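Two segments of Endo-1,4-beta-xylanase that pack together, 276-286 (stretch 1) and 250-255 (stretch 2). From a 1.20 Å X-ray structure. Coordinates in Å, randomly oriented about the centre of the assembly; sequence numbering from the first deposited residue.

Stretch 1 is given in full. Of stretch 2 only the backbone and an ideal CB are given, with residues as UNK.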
# COMPACT_ATOMS: atom_id res chain seq x y z
N GLN A 276 0.85 16.41 10.20
CA GLN A 276 2.30 16.44 10.01
C GLN A 276 2.97 15.27 10.68
O GLN A 276 4.21 15.15 10.64
CB GLN A 276 2.93 17.76 10.49
CG GLN A 276 3.16 17.89 12.00
CD GLN A 276 1.97 18.16 12.82
OE1 GLN A 276 0.86 18.35 12.29
NE2 GLN A 276 2.15 18.28 14.11
N TRP A 277 2.21 14.38 11.29
CA TRP A 277 2.85 13.19 11.84
C TRP A 277 3.31 12.25 10.75
O TRP A 277 2.59 12.00 9.79
CB TRP A 277 1.86 12.40 12.71
CG TRP A 277 1.65 12.95 14.08
CD1 TRP A 277 2.03 14.16 14.55
CD2 TRP A 277 1.04 12.27 15.17
NE1 TRP A 277 1.70 14.27 15.88
CE2 TRP A 277 1.12 13.11 16.28
CE3 TRP A 277 0.45 11.05 15.31
CZ2 TRP A 277 0.65 12.76 17.54
CZ3 TRP A 277 -0.01 10.68 16.59
CH2 TRP A 277 0.12 11.56 17.65
N TYR A 278 4.52 11.71 10.95
CA TYR A 278 4.92 10.47 10.33
C TYR A 278 4.30 9.40 11.17
O TYR A 278 4.72 9.17 12.32
CB TYR A 278 6.45 10.36 10.27
CG TYR A 278 6.99 9.00 9.91
CD1 TYR A 278 7.17 8.61 8.61
CD2 TYR A 278 7.29 8.09 10.89
CE1 TYR A 278 7.69 7.35 8.30
CE2 TYR A 278 7.80 6.86 10.61
CZ TYR A 278 8.02 6.47 9.31
OH TYR A 278 8.55 5.22 9.06
N GLU A 279 3.26 8.76 10.67
CA GLU A 279 2.49 7.76 11.39
C GLU A 279 2.25 6.57 10.47
O GLU A 279 2.99 6.33 9.52
CB GLU A 279 1.24 8.40 12.03
CG GLU A 279 0.39 9.20 11.10
CD GLU A 279 0.08 8.51 9.78
OE1 GLU A 279 -0.96 7.82 9.64
OE2 GLU A 279 0.96 8.64 8.88
N PHE A 280 1.22 5.78 10.75
CA PHE A 280 1.01 4.53 10.07
C PHE A 280 0.88 4.65 8.56
O PHE A 280 1.49 3.87 7.85
CB PHE A 280 -0.20 3.83 10.71
CG PHE A 280 -0.08 3.88 12.26
CD1 PHE A 280 0.82 3.02 12.89
CD2 PHE A 280 -0.68 4.91 13.05
CE1 PHE A 280 1.02 3.07 14.28
CE2 PHE A 280 -0.45 4.93 14.43
CZ PHE A 280 0.39 4.02 15.01
N ASP A 281 0.10 5.61 8.06
CA ASP A 281 0.02 5.80 6.63
C ASP A 281 1.41 6.17 6.07
O ASP A 281 1.87 5.62 5.08
CB ASP A 281 -0.98 6.88 6.23
CG ASP A 281 -2.38 6.40 6.02
OD1 ASP A 281 -2.64 5.17 6.27
OD2 ASP A 281 -3.24 7.16 5.56
N ALA A 282 2.05 7.15 6.72
CA ALA A 282 3.31 7.67 6.24
C ALA A 282 4.37 6.62 6.11
O ALA A 282 5.28 6.75 5.28
CB ALA A 282 3.76 8.83 7.08
N TRP A 283 4.32 5.56 6.91
CA TRP A 283 5.26 4.46 6.79
C TRP A 283 5.41 4.00 5.34
O TRP A 283 6.48 3.58 4.92
CB TRP A 283 4.86 3.21 7.55
CG TRP A 283 4.80 3.27 9.05
CD1 TRP A 283 5.13 4.29 9.90
CD2 TRP A 283 4.36 2.20 9.88
NE1 TRP A 283 4.92 3.90 11.19
CE2 TRP A 283 4.42 2.62 11.19
CE3 TRP A 283 3.91 0.90 9.62
CZ2 TRP A 283 4.03 1.80 12.23
CZ3 TRP A 283 3.54 0.09 10.62
CH2 TRP A 283 3.58 0.54 11.92
N ARG A 284 4.28 3.99 4.62
CA ARG A 284 4.26 3.39 3.30
C ARG A 284 4.89 4.27 2.23
O ARG A 284 5.12 3.78 1.13
CB ARG A 284 2.79 3.06 2.89
CG ARG A 284 2.12 2.08 3.82
CD ARG A 284 0.84 1.51 3.26
NE ARG A 284 -0.25 2.45 2.97
CZ ARG A 284 -1.14 2.87 3.85
NH1 ARG A 284 -1.00 2.62 5.12
NH2 ARG A 284 -2.19 3.50 3.44
N VAL A 285 5.12 5.53 2.52
CA VAL A 285 5.62 6.43 1.49
C VAL A 285 6.95 5.96 0.93
O VAL A 285 7.09 5.82 -0.30
CB VAL A 285 5.69 7.88 1.96
CG1 VAL A 285 6.26 8.77 0.88
CG2 VAL A 285 4.32 8.39 2.40
N ILE A 286 7.96 5.73 1.77
CA ILE A 286 9.23 5.31 1.19
C ILE A 286 9.19 3.88 0.61
O ILE A 286 9.95 3.57 -0.29
CB ILE A 286 10.45 5.56 2.07
CG1 ILE A 286 10.46 4.72 3.36
CG2 ILE A 286 10.59 7.07 2.33
CD1 ILE A 286 11.78 4.83 4.14
N UNK A 250 13.06 15.09 7.42
CA UNK A 250 13.29 14.09 6.37
C UNK A 250 12.34 12.93 6.37
O UNK A 250 12.50 12.02 5.59
CB UNK A 250 14.71 13.54 6.49
N UNK A 251 11.29 12.95 7.18
CA UNK A 251 10.22 11.94 7.13
C UNK A 251 8.99 12.54 6.50
O UNK A 251 8.56 13.65 6.84
CB UNK A 251 9.89 11.40 8.53
N UNK A 252 8.35 11.79 5.58
CA UNK A 252 7.11 12.23 5.00
C UNK A 252 5.97 12.15 6.02
O UNK A 252 6.11 11.50 7.06
CB UNK A 252 6.79 11.39 3.76
N UNK A 253 4.84 12.80 5.70
CA UNK A 253 3.77 12.98 6.66
C UNK A 253 2.46 12.32 6.19
O UNK A 253 2.30 11.95 5.03
CB UNK A 253 3.55 14.47 6.91
N UNK A 254 1.55 12.20 7.14
CA UNK A 254 0.22 11.65 6.94
C UNK A 254 -0.54 12.36 5.82
O UNK A 254 -1.04 11.74 4.89
CB UNK A 254 -0.58 11.73 8.24
N UNK A 255 -0.66 13.69 5.93
CA UNK A 255 -1.44 14.49 5.02
C UNK A 255 -0.59 15.60 4.41
O UNK A 255 0.34 16.12 5.04
CB UNK A 255 -2.66 15.08 5.74

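Position 250 has no atom of stretch 1 within 5.5 Å of its ideal CB, and its positive phi (79°, with psi 7°) is the most informative feature. Glycine is the easiest fit, with asparagine or aspartate next. The residue is Asn250, whose OD1 is hydrogen-bonded elsewhere in the structure.

At position 251 the CA-to-CB bond points toward stretch 1, and the ideal CB lies 3.9 Å from Tyr278 CD1. An aromatic ring offers carbon and a pi face, so an aliphatic side chain such as leucine, isoleucine, valine or methionine would suit. Leu251 is found, in the m, t rotamer. Its CD1 sits over one face of the Tyr278 ring, 3.9 Å from the centroid and 20° off the normal, a CH-pi contact, and comes within 3.7 Å of Tyr278 CG.

Position 252 points sideways, with its ideal CB 3.9 Å from Val285 CG1. The phi of -71° and psi of 166° admit proline, and valine or another compact apolar residue would also be compatible with the neighbouring methyl. Pro252 places its CG 3.7 Å from Val285 CB and its CD 4.1 Å from Tyr278 CD1, so the ring bridges the helix and the tyrosine. Its carbonyl is less well served: Pro252 O lies 3.4 Å from Tyr278 CB and 3.6 Å from Ala282 CB, and has no hydrogen-bonding partner in the model.

Around position 253 stretch 1 presents backbone oxygens, with the ideal CB 3.8 Å from Gln276 O and 3.9 Å from Trp277 O. The extended backbone suits a beta-branched residue such as threonine or valine, and serine would also fit. Thr253 is deposited, chi1 p. Its CG2 rests 3.3 Å from Gln276 O, while OG1 turns to its own stretch and donates to the carbonyl O of position 255 at 3.0 Å. Thr253 CA also makes a CA-H...O contact with Trp277 O at 3.5 Å.

At position 254 the backbone N donates to Trp277 O at 2.9 Å, the sole hydrogen bond between the stretches, which any residue but proline could supply. The ideal CB is 3.5 Å from Glu279 OE2, with Asp281 farther along. A basic side chain could answer these carboxylates, but an aromatic one could also lie beside them. Phe254 takes the second course: CB stays 3.5 Å from Glu279 OE2, and the ring edge meets Asp281 OD2, 3.7 Å from CE1.

Position 255 has an ideal CB beyond 5.5 Å of stretch 1, which sets little preference; Leu255 occupies it.

Stretch 2, residues 250-255: NLPTFL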
# COMPACT_ATOMS: atom_id res chain seq x y z
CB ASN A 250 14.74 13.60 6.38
CG ASN A 250 15.70 14.80 6.41
OD1 ASN A 250 15.62 15.64 5.57
ND2 ASN A 250 16.54 14.87 7.37
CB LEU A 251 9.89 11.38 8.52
CG LEU A 251 10.96 10.55 9.18
CD1 LEU A 251 10.49 10.09 10.55
CD2 LEU A 251 11.35 9.35 8.30
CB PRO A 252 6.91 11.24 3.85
CG PRO A 252 7.50 9.96 4.41
CD PRO A 252 8.72 10.41 5.21
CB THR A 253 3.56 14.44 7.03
OG1 THR A 253 3.01 15.18 5.93
CG2 THR A 253 4.87 15.09 7.43
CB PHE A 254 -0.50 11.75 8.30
CG PHE A 254 -1.96 11.44 8.29
CD1 PHE A 254 -2.56 10.54 7.42
CD2 PHE A 254 -2.79 12.08 9.21
CE1 PHE A 254 -3.94 10.30 7.47
CE2 PHE A 254 -4.16 11.86 9.27
CZ PHE A 254 -4.72 10.99 8.39
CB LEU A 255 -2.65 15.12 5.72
CG LEU A 255 -3.70 14.12 6.19
CD1 LEU A 255 -4.76 14.81 7.00
CD2 LEU A 255 -4.33 13.36 5.02
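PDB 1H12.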